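Long-range contact in conserved hypothetical protein (Staphylococcus aureus subsp. aureus, PDB 2AP3), which is of unknown function but belongs to a family of putative cell-wall binding lipoproteins and folds as a bundle of long helices: residues 38-49 / 74-85. Sequence-based numbering, arbitrary orientation.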
# COMPACT_ATOMS: atom_id res chain seq x y z
N VAL A 38 -6.76 -7.91 0.30
CA VAL A 38 -7.15 -6.73 1.11
C VAL A 38 -7.81 -5.64 0.25
O VAL A 38 -8.86 -5.08 0.60
CB VAL A 38 -5.91 -6.13 1.84
CG1 VAL A 38 -6.25 -4.77 2.45
CG2 VAL A 38 -5.38 -7.12 2.87
N GLY A 39 -7.18 -5.31 -0.87
CA GLY A 39 -7.74 -4.34 -1.80
C GLY A 39 -9.13 -4.69 -2.27
O GLY A 39 -9.99 -3.81 -2.34
N LYS A 40 -9.36 -5.96 -2.59
CA LYS A 40 -10.72 -6.38 -2.99
C LYS A 40 -11.72 -6.22 -1.84
O LYS A 40 -12.84 -5.77 -2.05
CB LYS A 40 -10.71 -7.81 -3.50
CG LYS A 40 -10.02 -7.94 -4.84
CD LYS A 40 -9.99 -9.39 -5.27
CE LYS A 40 -9.07 -9.59 -6.46
NZ LYS A 40 -9.27 -10.97 -7.02
N LYS A 41 -11.30 -6.59 -0.63
CA LYS A 41 -12.21 -6.54 0.51
C LYS A 41 -12.54 -5.08 0.85
O LYS A 41 -13.68 -4.74 1.15
CB LYS A 41 -11.57 -7.23 1.71
CG LYS A 41 -11.51 -8.75 1.55
CD LYS A 41 -12.83 -9.43 1.81
CE LYS A 41 -12.83 -10.86 1.29
NZ LYS A 41 -11.68 -11.70 1.75
N ILE A 42 -11.54 -4.20 0.78
CA ILE A 42 -11.78 -2.79 1.01
C ILE A 42 -12.66 -2.20 -0.10
O ILE A 42 -13.58 -1.42 0.18
CB ILE A 42 -10.47 -2.01 1.21
CG1 ILE A 42 -9.87 -2.41 2.57
CG2 ILE A 42 -10.72 -0.48 1.20
CD1 ILE A 42 -8.47 -1.82 2.76
N ALA A 43 -12.46 -2.65 -1.33
CA ALA A 43 -13.34 -2.18 -2.42
C ALA A 43 -14.81 -2.57 -2.17
O ALA A 43 -15.72 -1.77 -2.41
CB ALA A 43 -12.86 -2.69 -3.78
N GLU A 44 -15.04 -3.79 -1.69
CA GLU A 44 -16.38 -4.21 -1.33
C GLU A 44 -16.95 -3.31 -0.23
O GLU A 44 -18.10 -2.88 -0.31
CB GLU A 44 -16.41 -5.68 -0.91
CG GLU A 44 -15.98 -6.67 -2.00
CD GLU A 44 -17.06 -6.96 -3.02
OE1 GLU A 44 -18.22 -6.56 -2.81
OE2 GLU A 44 -16.74 -7.62 -4.05
N LEU A 45 -16.11 -2.99 0.76
CA LEU A 45 -16.55 -2.11 1.84
C LEU A 45 -16.87 -0.70 1.34
O LEU A 45 -17.84 -0.09 1.79
CB LEU A 45 -15.48 -2.07 2.94
CG LEU A 45 -15.46 -3.34 3.80
CD1 LEU A 45 -14.13 -3.43 4.57
CD2 LEU A 45 -16.65 -3.39 4.75
N ASP A 46 -16.09 -0.24 0.36
CA ASP A 46 -16.29 1.10 -0.24
C ASP A 46 -17.64 1.10 -0.97
O ASP A 46 -18.39 2.08 -0.92
CB ASP A 46 -15.17 1.43 -1.24
CG ASP A 46 -13.84 1.82 -0.59
OD1 ASP A 46 -13.86 2.20 0.58
OD2 ASP A 46 -12.80 1.79 -1.28
N GLU A 47 -17.97 -0.01 -1.64
CA GLU A 47 -19.25 -0.08 -2.33
C GLU A 47 -20.43 -0.11 -1.36
O GLU A 47 -21.44 0.55 -1.60
CB GLU A 47 -19.30 -1.27 -3.29
CG GLU A 47 -18.44 -1.05 -4.53
CD GLU A 47 -18.79 0.24 -5.28
OE1 GLU A 47 -19.96 0.39 -5.71
OE2 GLU A 47 -17.90 1.10 -5.43
N LYS A 48 -20.25 -0.79 -0.23
CA LYS A 48 -21.30 -0.83 0.79
C LYS A 48 -21.52 0.56 1.39
O LYS A 48 -22.66 0.97 1.61
CB LYS A 48 -20.96 -1.84 1.88
CG LYS A 48 -21.30 -3.27 1.52
CD LYS A 48 -21.00 -4.17 2.71
CE LYS A 48 -21.15 -5.63 2.37
NZ LYS A 48 -20.20 -6.16 1.34
N LYS A 49 -20.42 1.27 1.62
CA LYS A 49 -20.46 2.65 2.13
C LYS A 49 -21.29 3.52 1.21
O LYS A 49 -22.17 4.22 1.68
CB LYS A 49 -19.04 3.22 2.25
CG LYS A 49 -19.01 4.61 2.90
CD LYS A 49 -17.57 5.10 2.96
CE LYS A 49 -17.44 6.54 3.41
NZ LYS A 49 -17.84 7.48 2.31
N ASN A 74 -18.38 0.80 9.28
CA ASN A 74 -17.73 0.60 7.98
C ASN A 74 -16.33 1.24 7.91
O ASN A 74 -15.39 0.67 7.32
CB ASN A 74 -18.67 1.12 6.88
CG ASN A 74 -18.05 1.04 5.51
OD1 ASN A 74 -17.30 1.91 5.07
ND2 ASN A 74 -18.37 -0.04 4.79
N ALA A 75 -16.18 2.42 8.52
CA ALA A 75 -14.85 3.04 8.60
C ALA A 75 -13.92 2.17 9.45
O ALA A 75 -12.78 1.89 9.04
CB ALA A 75 -14.96 4.45 9.14
N ASP A 76 -14.40 1.70 10.60
CA ASP A 76 -13.62 0.73 11.41
C ASP A 76 -13.24 -0.51 10.61
O ASP A 76 -12.11 -1.00 10.70
CB ASP A 76 -14.36 0.31 12.70
CG ASP A 76 -14.48 1.44 13.68
OD1 ASP A 76 -13.64 2.35 13.69
OD2 ASP A 76 -15.45 1.39 14.48
N ASP A 77 -14.18 -1.00 9.80
CA ASP A 77 -13.98 -2.23 9.07
C ASP A 77 -12.90 -2.04 8.01
O ASP A 77 -12.07 -2.92 7.79
CB ASP A 77 -15.29 -2.66 8.38
CG ASP A 77 -16.31 -3.22 9.34
OD1 ASP A 77 -15.97 -3.49 10.50
OD2 ASP A 77 -17.48 -3.35 8.89
N ARG A 78 -12.91 -0.89 7.37
CA ARG A 78 -11.90 -0.61 6.34
C ARG A 78 -10.52 -0.47 6.97
O ARG A 78 -9.55 -1.04 6.49
CB ARG A 78 -12.28 0.63 5.54
CG ARG A 78 -13.45 0.35 4.59
CD ARG A 78 -13.86 1.60 3.79
NE ARG A 78 -14.52 2.62 4.61
CZ ARG A 78 -14.23 3.92 4.58
NH1 ARG A 78 -13.28 4.39 3.77
NH2 ARG A 78 -14.91 4.76 5.35
N LEU A 79 -10.44 0.25 8.09
CA LEU A 79 -9.17 0.33 8.79
C LEU A 79 -8.66 -1.03 9.28
O LEU A 79 -7.45 -1.33 9.20
CB LEU A 79 -9.29 1.29 9.97
CG LEU A 79 -9.45 2.75 9.60
CD1 LEU A 79 -9.95 3.58 10.78
CD2 LEU A 79 -8.11 3.35 9.03
N LYS A 80 -9.56 -1.87 9.76
CA LYS A 80 -9.17 -3.18 10.27
C LYS A 80 -8.63 -4.02 9.11
O LYS A 80 -7.55 -4.65 9.21
CB LYS A 80 -10.35 -3.86 10.95
CG LYS A 80 -10.05 -5.23 11.55
CD LYS A 80 -8.91 -5.18 12.56
CE LYS A 80 -9.29 -4.32 13.77
NZ LYS A 80 -8.19 -4.17 14.79
N GLU A 81 -9.35 -4.04 7.99
CA GLU A 81 -8.87 -4.78 6.83
C GLU A 81 -7.52 -4.24 6.37
O GLU A 81 -6.60 -5.00 6.04
CB GLU A 81 -9.94 -4.75 5.71
CG GLU A 81 -9.66 -5.66 4.53
CD GLU A 81 -9.49 -7.14 4.89
OE1 GLU A 81 -10.09 -7.66 5.87
OE2 GLU A 81 -8.77 -7.80 4.12
N PHE A 82 -7.34 -2.91 6.38
CA PHE A 82 -6.07 -2.33 5.94
C PHE A 82 -4.88 -2.76 6.80
O PHE A 82 -3.76 -2.81 6.30
CB PHE A 82 -6.19 -0.82 5.84
CG PHE A 82 -4.99 -0.15 5.24
CD1 PHE A 82 -4.69 -0.33 3.89
CD2 PHE A 82 -4.17 0.64 6.00
CE1 PHE A 82 -3.58 0.31 3.33
CE2 PHE A 82 -3.05 1.29 5.45
CZ PHE A 82 -2.76 1.10 4.11
N GLU A 83 -5.12 -3.09 8.06
CA GLU A 83 -4.04 -3.59 8.94
C GLU A 83 -3.32 -4.76 8.29
O GLU A 83 -2.10 -4.90 8.46
CB GLU A 83 -4.60 -4.08 10.28
CG GLU A 83 -5.13 -2.97 11.16
CD GLU A 83 -5.54 -3.46 12.56
OE1 GLU A 83 -4.93 -4.44 13.07
OE2 GLU A 83 -6.47 -2.88 13.15
N LYS A 84 -4.07 -5.63 7.60
CA LYS A 84 -3.47 -6.79 6.94
C LYS A 84 -2.44 -6.36 5.89
O LYS A 84 -1.40 -7.01 5.73
CB LYS A 84 -4.53 -7.71 6.33
CG LYS A 84 -5.47 -8.35 7.35
CD LYS A 84 -6.64 -8.99 6.62
CE LYS A 84 -7.71 -9.49 7.56
NZ LYS A 84 -8.87 -10.12 6.83
N GLU A 85 -2.72 -5.28 5.16
CA GLU A 85 -1.76 -4.73 4.18
C GLU A 85 -0.52 -4.19 4.90
O GLU A 85 0.61 -4.47 4.52
CB GLU A 85 -2.40 -3.66 3.28
CG GLU A 85 -1.36 -2.96 2.37
CD GLU A 85 -1.99 -2.06 1.30
OE1 GLU A 85 -3.20 -2.24 0.99
OE2 GLU A 85 -1.27 -1.15 0.80
O HOH W 1 -11.57 3.16 1.74
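With CG of Asn74 trans to its backbone N (chi1 176°), the carboxamide reaches from helix 61-96 across to segment 38-49 of helix 33-50, where Asn74 ND2 donates to Leu45 O at 3.0 Å. The bond is fairly straight (161°), with ND2 above the carbonyl plane; Lys49 N, the helical donor, reaches the same oxygen from the opposite face. Asn74 OD1 accepts from Arg78 NE at 2.9 Å, a bent bond, so both ends of the carboxamide are engaged, which should restrain its rotation. A bend at chi3 turns the Arg78 guanidinium so that Lys49 CD lies over one face, 3.6 Å from Arg78 NH2, offset toward the rim. Asp46 OD1 and Arg78 NH1 form only a long salt bridge (3.9 Å); a water links them, donating to OD1 and accepting from NH1. Farther along, Val38 is a knob among Glu81, Phe82, Lys84 and Glu85. Glu81 CG packs on Ile42 CG1 (3.8 Å) and Lys41 CB, while its OE1 is salt-bridged to Lys84 NZ. Ile42 CD1 meets the Phe82 ring edge. The segments (axes 9.3 Å apart, 172°) make consecutive helices 33-50 and 61-96 an antiparallel pair, flanked by helix 109-150, whose Glu143 salt-bridges Arg78 NH2 and whose Tyr136 touches Ile42 and Phe82.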